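Local coordinates for protein glucose-6-phosphate 1-dehydrogenase (Kluyveromyces lactis, PDB 7E6I) that catalyses the NADP+-dependent oxidation of glucose 6-phosphate to 6-phosphogluconolactone, the first step of the oxidative pentose phosphate pathway, at residues I212-Q216 with L475-T481; I350-R354 with N365-V369. All blocks are in the same frame, centred on the assembly; numbering follows the deposited sequence.

Contact 1 of 2, residues I212-Q216 with L475-T481; sequences IQSVQ and LADHGYT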
loop_
_atom_site.group_PDB
_atom_site.type_symbol
_atom_site.label_atom_id
_atom_site.label_comp_id
_atom_site.label_asym_id
_atom_site.label_seq_id
_atom_site.Cartn_x
_atom_site.Cartn_y
_atom_site.Cartn_z
ATOM N N ILE A 212 -25.248 1.409 7.303
ATOM C CA ILE A 212 -24.145 2.309 7.006
ATOM C C ILE A 212 -24.644 3.412 6.072
ATOM O O ILE A 212 -25.194 3.142 4.997
ATOM C CB ILE A 212 -22.940 1.552 6.424
ATOM C CG1 ILE A 212 -22.260 0.778 7.549
ATOM C CG2 ILE A 212 -21.949 2.526 5.716
ATOM C CD1 ILE A 212 -21.112 -0.131 7.091
ATOM N N GLN A 213 -24.456 4.652 6.515
ATOM C CA GLN A 213 -24.810 5.873 5.790
ATOM C C GLN A 213 -23.710 6.320 4.835
ATOM O O GLN A 213 -23.994 6.925 3.795
ATOM C CB GLN A 213 -25.021 7.001 6.799
ATOM C CG GLN A 213 -26.260 7.746 6.664
ATOM C CD GLN A 213 -26.476 8.685 7.823
ATOM O OE1 GLN A 213 -27.377 8.471 8.614
ATOM N NE2 GLN A 213 -25.661 9.739 7.925
ATOM N N SER A 214 -22.454 6.068 5.197
ATOM C CA SER A 214 -21.322 6.740 4.578
ATOM C C SER A 214 -20.042 5.988 4.895
ATOM O O SER A 214 -19.764 5.689 6.064
ATOM C CB SER A 214 -21.235 8.175 5.086
ATOM O OG SER A 214 -19.998 8.747 4.754
ATOM N N VAL A 215 -19.255 5.722 3.858
ATOM C CA VAL A 215 -17.921 5.158 3.977
ATOM C C VAL A 215 -16.931 6.153 3.394
ATOM O O VAL A 215 -17.139 6.659 2.287
ATOM C CB VAL A 215 -17.829 3.816 3.244
ATOM C CG1 VAL A 215 -16.411 3.267 3.319
ATOM C CG2 VAL A 215 -18.868 2.853 3.812
ATOM N N GLN A 216 -15.839 6.401 4.117
ATOM C CA GLN A 216 -14.786 7.325 3.700
ATOM C C GLN A 216 -13.422 6.688 3.925
ATOM O O GLN A 216 -13.159 6.164 5.016
ATOM C CB GLN A 216 -14.847 8.624 4.501
ATOM C CG GLN A 216 -15.926 9.608 4.099
ATOM C CD GLN A 216 -15.815 10.899 4.896
ATOM O OE1 GLN A 216 -15.003 11.770 4.564
ATOM N NE2 GLN A 216 -16.612 11.022 5.957
ATOM N N LEU A 475 -18.974 15.975 0.984
ATOM C CA LEU A 475 -19.209 14.885 1.928
ATOM C C LEU A 475 -20.679 14.816 2.327
ATOM O O LEU A 475 -21.280 13.739 2.337
ATOM C CB LEU A 475 -18.312 15.044 3.153
ATOM C CG LEU A 475 -16.815 14.981 2.808
ATOM C CD1 LEU A 475 -15.914 15.045 4.049
ATOM C CD2 LEU A 475 -16.505 13.750 1.975
ATOM N N ALA A 476 -21.286 15.961 2.637
ATOM C CA ALA A 476 -22.698 15.962 2.994
ATOM C C ALA A 476 -23.569 15.521 1.831
ATOM O O ALA A 476 -24.649 14.972 2.046
ATOM C CB ALA A 476 -23.109 17.345 3.497
ATOM N N ASP A 477 -23.107 15.721 0.609
ATOM C CA ASP A 477 -23.774 15.183 -0.566
ATOM C C ASP A 477 -23.607 13.680 -0.698
ATOM O O ASP A 477 -24.303 13.062 -1.507
ATOM C CB ASP A 477 -23.197 15.843 -1.811
ATOM C CG ASP A 477 -24.244 16.370 -2.726
ATOM O OD1 ASP A 477 -25.225 15.638 -3.007
ATOM O OD2 ASP A 477 -24.066 17.525 -3.171
ATOM N N HIS A 478 -22.676 13.080 0.036
ATOM C CA HIS A 478 -22.437 11.644 -0.036
ATOM C C HIS A 478 -22.792 10.964 1.278
ATOM O O HIS A 478 -22.132 10.017 1.715
ATOM C CB HIS A 478 -20.995 11.358 -0.429
ATOM C CG HIS A 478 -20.705 11.699 -1.849
ATOM N ND1 HIS A 478 -20.597 13.003 -2.285
ATOM C CD2 HIS A 478 -20.558 10.919 -2.944
ATOM C CE1 HIS A 478 -20.363 13.008 -3.586
ATOM N NE2 HIS A 478 -20.349 11.755 -4.012
ATOM N N GLY A 479 -23.841 11.459 1.921
ATOM C CA GLY A 479 -24.440 10.760 3.033
ATOM C C GLY A 479 -23.816 11.015 4.376
ATOM O O GLY A 479 -24.259 10.419 5.365
ATOM N N TYR A 480 -22.812 11.877 4.463
ATOM C CA TYR A 480 -22.240 12.175 5.766
ATOM C C TYR A 480 -23.054 13.252 6.481
ATOM O O TYR A 480 -23.307 14.332 5.941
ATOM C CB TYR A 480 -20.787 12.606 5.650
ATOM C CG TYR A 480 -20.138 12.630 7.002
ATOM C CD1 TYR A 480 -19.667 11.455 7.585
ATOM C CD2 TYR A 480 -20.035 13.810 7.725
ATOM C CE1 TYR A 480 -19.087 11.458 8.831
ATOM C CE2 TYR A 480 -19.451 13.822 8.975
ATOM C CZ TYR A 480 -18.979 12.637 9.522
ATOM O OH TYR A 480 -18.402 12.630 10.765
ATOM N N THR A 481 -23.454 12.953 7.705
ATOM C CA THR A 481 -24.253 13.855 8.520
ATOM C C THR A 481 -23.306 14.517 9.512
ATOM O O THR A 481 -22.678 13.836 10.331
ATOM C CB THR A 481 -25.368 13.077 9.217
ATOM O OG1 THR A 481 -26.399 12.806 8.265
ATOM C CG2 THR A 481 -25.956 13.861 10.396
HETATM O O HOH W 1 -28.785 11.235 9.460
HETATM O O HOH W 2 -19.403 8.665 1.728
#
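Ser214 and Gly479 mark the closest backbone approach, their CA atoms 5.3 Å apart, where the chain leaving helix 471-476 through a type I turn from Ala476 to Gly479 runs against strand 212-220 without pairing with it. Leu475 O holds this turn together, accepting from the backbone N of both His478 and Tyr480. Gly479 suits its place twice over: its phi is positive, and a CB would fall about 2.6 Å from Gln213 O. Gln213 reaches across with an extended chain, so that its NE2 donates to Gly479 O at 3.0 Å, with an N-H...O angle of 152°, and meets that oxygen nearly along the C=O axis. The same NE2 makes a weak bond to Thr481 OG1 at 3.2 Å, while a water links Gln213 OE1 with that hydroxyl; an amide, with donor and acceptor at one end, can serve both. A second water joins Ser214 OG to His478 O. Ser214 turns OG opposite its backbone N (chi1 166°), which puts the hydroxyl at the edge of the Tyr480 ring, in its plane and 3.9 Å from CD1. Gln216 lies across both Leu475 and Tyr480 at about right angles: its OE1, bonded to Arg336 NE, is 3.4 Å from Leu475 CD1, and its NE2 is 3.5 Å from Tyr480 CD1, the amide and ring planes 72° apart. The His478 ring stacks on Phe474, with ND1 bonded to Phe474 O and NE2 to Asp284 OD2. The strand bends here at a classic beta bulge: two residues, Gln213 and Ser214, stand opposite the single Gln351 of strand 345-352, in the large mixed sheet of the C-terminal domain.

Contact 2 of 2, residues I350-R354 with N365-V369; sequences IQFRR and NNELV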
loop_
_atom_site.group_PDB
_atom_site.type_symbol
_atom_site.label_atom_id
_atom_site.label_comp_id
_atom_site.label_asym_id
_atom_site.label_seq_id
_atom_site.Cartn_x
_atom_site.Cartn_y
_atom_site.Cartn_z
ATOM N N ILE A 350 -16.536 5.582 9.030
ATOM C CA ILE A 350 -17.780 4.932 8.664
ATOM C C ILE A 350 -18.873 5.510 9.547
ATOM O O ILE A 350 -18.749 5.488 10.773
ATOM C CB ILE A 350 -17.677 3.407 8.815
ATOM C CG1 ILE A 350 -16.781 2.887 7.690
ATOM C CG2 ILE A 350 -19.054 2.788 8.753
ATOM C CD1 ILE A 350 -16.292 1.518 7.865
ATOM N N GLN A 351 -19.904 6.080 8.933
ATOM C CA GLN A 351 -21.031 6.638 9.663
ATOM C C GLN A 351 -22.225 5.704 9.542
ATOM O O GLN A 351 -22.574 5.275 8.436
ATOM C CB GLN A 351 -21.421 8.022 9.149
ATOM C CG GLN A 351 -22.223 8.762 10.181
ATOM C CD GLN A 351 -22.508 10.205 9.822
ATOM O OE1 GLN A 351 -22.951 10.493 8.727
ATOM N NE2 GLN A 351 -22.268 11.114 10.761
ATOM N N PHE A 352 -22.854 5.405 10.670
ATOM C CA PHE A 352 -23.983 4.487 10.680
ATOM C C PHE A 352 -25.309 5.237 10.649
ATOM O O PHE A 352 -25.386 6.434 10.934
ATOM C CB PHE A 352 -23.887 3.565 11.895
ATOM C CG PHE A 352 -22.685 2.664 11.845
ATOM C CD1 PHE A 352 -22.744 1.442 11.180
ATOM C CD2 PHE A 352 -21.481 3.052 12.415
ATOM C CE1 PHE A 352 -21.634 0.612 11.111
ATOM C CE2 PHE A 352 -20.368 2.221 12.347
ATOM C CZ PHE A 352 -20.446 1.005 11.701
ATOM N N ARG A 353 -26.358 4.521 10.260
ATOM C CA ARG A 353 -27.671 5.133 10.100
ATOM C C ARG A 353 -28.343 5.354 11.444
ATOM O O ARG A 353 -28.070 4.659 12.422
ATOM C CB ARG A 353 -28.578 4.260 9.247
ATOM C CG ARG A 353 -28.271 4.300 7.801
ATOM C CD ARG A 353 -29.300 3.508 7.025
ATOM N NE ARG A 353 -28.760 3.140 5.723
ATOM C CZ ARG A 353 -28.706 3.951 4.668
ATOM N NH1 ARG A 353 -29.188 5.196 4.747
ATOM N NH2 ARG A 353 -28.173 3.507 3.528
ATOM N N ARG A 354 -29.234 6.332 11.477
ATOM C CA ARG A 354 -30.159 6.525 12.581
ATOM C C ARG A 354 -31.557 6.078 12.158
ATOM O O ARG A 354 -31.915 6.143 10.977
ATOM C CB ARG A 354 -30.188 7.996 13.021
ATOM C CG ARG A 354 -29.147 8.336 14.097
ATOM C CD ARG A 354 -29.665 8.121 15.563
ATOM N NE ARG A 354 -29.774 6.708 15.970
ATOM C CZ ARG A 354 -28.802 6.010 16.565
ATOM N NH1 ARG A 354 -27.627 6.557 16.853
ATOM N NH2 ARG A 354 -29.001 4.737 16.867
ATOM N N ASN A 365 -25.677 9.992 15.117
ATOM C CA ASN A 365 -25.268 8.757 14.462
ATOM C C ASN A 365 -24.035 8.167 15.126
ATOM O O ASN A 365 -23.086 8.884 15.457
ATOM C CB ASN A 365 -24.961 9.010 12.983
ATOM C CG ASN A 365 -26.091 9.721 12.259
ATOM O OD1 ASN A 365 -26.423 10.869 12.564
ATOM N ND2 ASN A 365 -26.682 9.047 11.288
ATOM N N ASN A 366 -24.054 6.849 15.316
ATOM C CA ASN A 366 -22.822 6.137 15.598
ATOM C C ASN A 366 -21.853 6.273 14.441
ATOM O O ASN A 366 -22.239 6.430 13.281
ATOM C CB ASN A 366 -23.083 4.662 15.850
ATOM C CG ASN A 366 -23.979 4.455 17.008
ATOM O OD1 ASN A 366 -25.129 4.052 16.855
ATOM N ND2 ASN A 366 -23.481 4.772 18.192
ATOM N N GLU A 367 -20.580 6.158 14.774
ATOM C CA GLU A 367 -19.510 6.454 13.851
ATOM C C GLU A 367 -18.324 5.609 14.267
ATOM O O GLU A 367 -18.095 5.401 15.458
ATOM C CB GLU A 367 -19.182 7.946 13.888
ATOM C CG GLU A 367 -18.706 8.513 12.588
ATOM C CD GLU A 367 -18.869 10.037 12.516
ATOM O OE1 GLU A 367 -20.007 10.573 12.666
ATOM O OE2 GLU A 367 -17.838 10.697 12.301
ATOM N N LEU A 368 -17.595 5.099 13.283
ATOM C CA LEU A 368 -16.410 4.295 13.524
ATOM C C LEU A 368 -15.270 4.909 12.738
ATOM O O LEU A 368 -15.399 5.115 11.527
ATOM C CB LEU A 368 -16.621 2.837 13.096
ATOM C CG LEU A 368 -15.359 1.962 13.048
ATOM C CD1 LEU A 368 -14.808 1.786 14.442
ATOM C CD2 LEU A 368 -15.640 0.595 12.386
ATOM N N VAL A 369 -14.163 5.195 13.422
ATOM C CA VAL A 369 -12.955 5.726 12.808
ATOM C C VAL A 369 -11.813 4.757 13.072
ATOM O O VAL A 369 -11.577 4.363 14.220
ATOM C CB VAL A 369 -12.614 7.128 13.341
ATOM C CG1 VAL A 369 -11.235 7.557 12.847
ATOM C CG2 VAL A 369 -13.683 8.139 12.922
HETATM O O HOH W 3 -26.343 5.138 14.275
#
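Strands 345-352 and 367-373 pair here as the antiparallel arms of a beta hairpin within the mixed sheet of the C-terminal domain; their short axes run 4.8 Å apart at 166°. Ile350 and Leu368 form a hydrogen-bonded pair (Ile350 N to Leu368 O and Leu368 N to Ile350 O are both 2.8 Å), and Gln351 with Glu367 a non-hydrogen-bonded one. Phe352 N donates to Asn366 O, beyond which a side chain takes over: Asn365 ND2 bonds to Phe352 O at 2.9 Å, almost straight and in the plane of both amide and carbonyl. Its chi1 of -52°, with CG opposite the carbonyl carbon, brings the amide to that oxygen. On the face of Ile350 and Leu368, Phe352 lays its ring against Ile350 CG2, 3.7 Å above the ring plane, while Leu368 CB meets the ring edge 3.9 Å from CE2; both aliphatic residues are buried, as suits them. The other face is polar. Gln351 NE2 donates to Glu367 OE1 at 3.0 Å, coming from above the carboxylate, and its amide stacks on that of Asn365, the planes 29° apart; its OE1 accepts from Thr481 N. A leucine in place of Gln351 would probably leave Glu367 OE1 without its amide donor and Thr481 N without its acceptor. Glu367 keeps OE2 for Arg349 in a salt bridge and for Tyr480. Toward the connecting loop, a water bridges Arg353 O to Asn366 N and OD1, while Asn366 ND2 bonds to Lys381 O of the next strand. Arg354, bent at chi2 and chi3, folds back past Asn365, with CG 3.8 Å from ND2, so that NH1 reaches Pro364 O. This is an antiparallel beta hairpin whose Glu367 lies near Arg349 and Lys381, probable ligands of the second NADP+.

In the fold
Contacts 1 and 2 lie side by side, their centres about 9 Å apart, because strands 212-220 and 345-352 are neighbours in one sheet. The chain after helix 471-476 fastens to both: Thr481 N is 2.7 Å from Gln351 OE1 and Tyr480 OH 2.5 Å from Glu367 OE2, each probably a hydrogen bond. Side chains of the presumed second NADP+ site are close, Arg336 about 3 Å from the side chain of Gln216 and Arg349 about 3 Å from that of Glu367, nearest atoms. Substrate is held elsewhere: Gln373, which ends strand 367-373, and Glu221, just beyond strand 212-220, line the glucose 6-phosphate pocket.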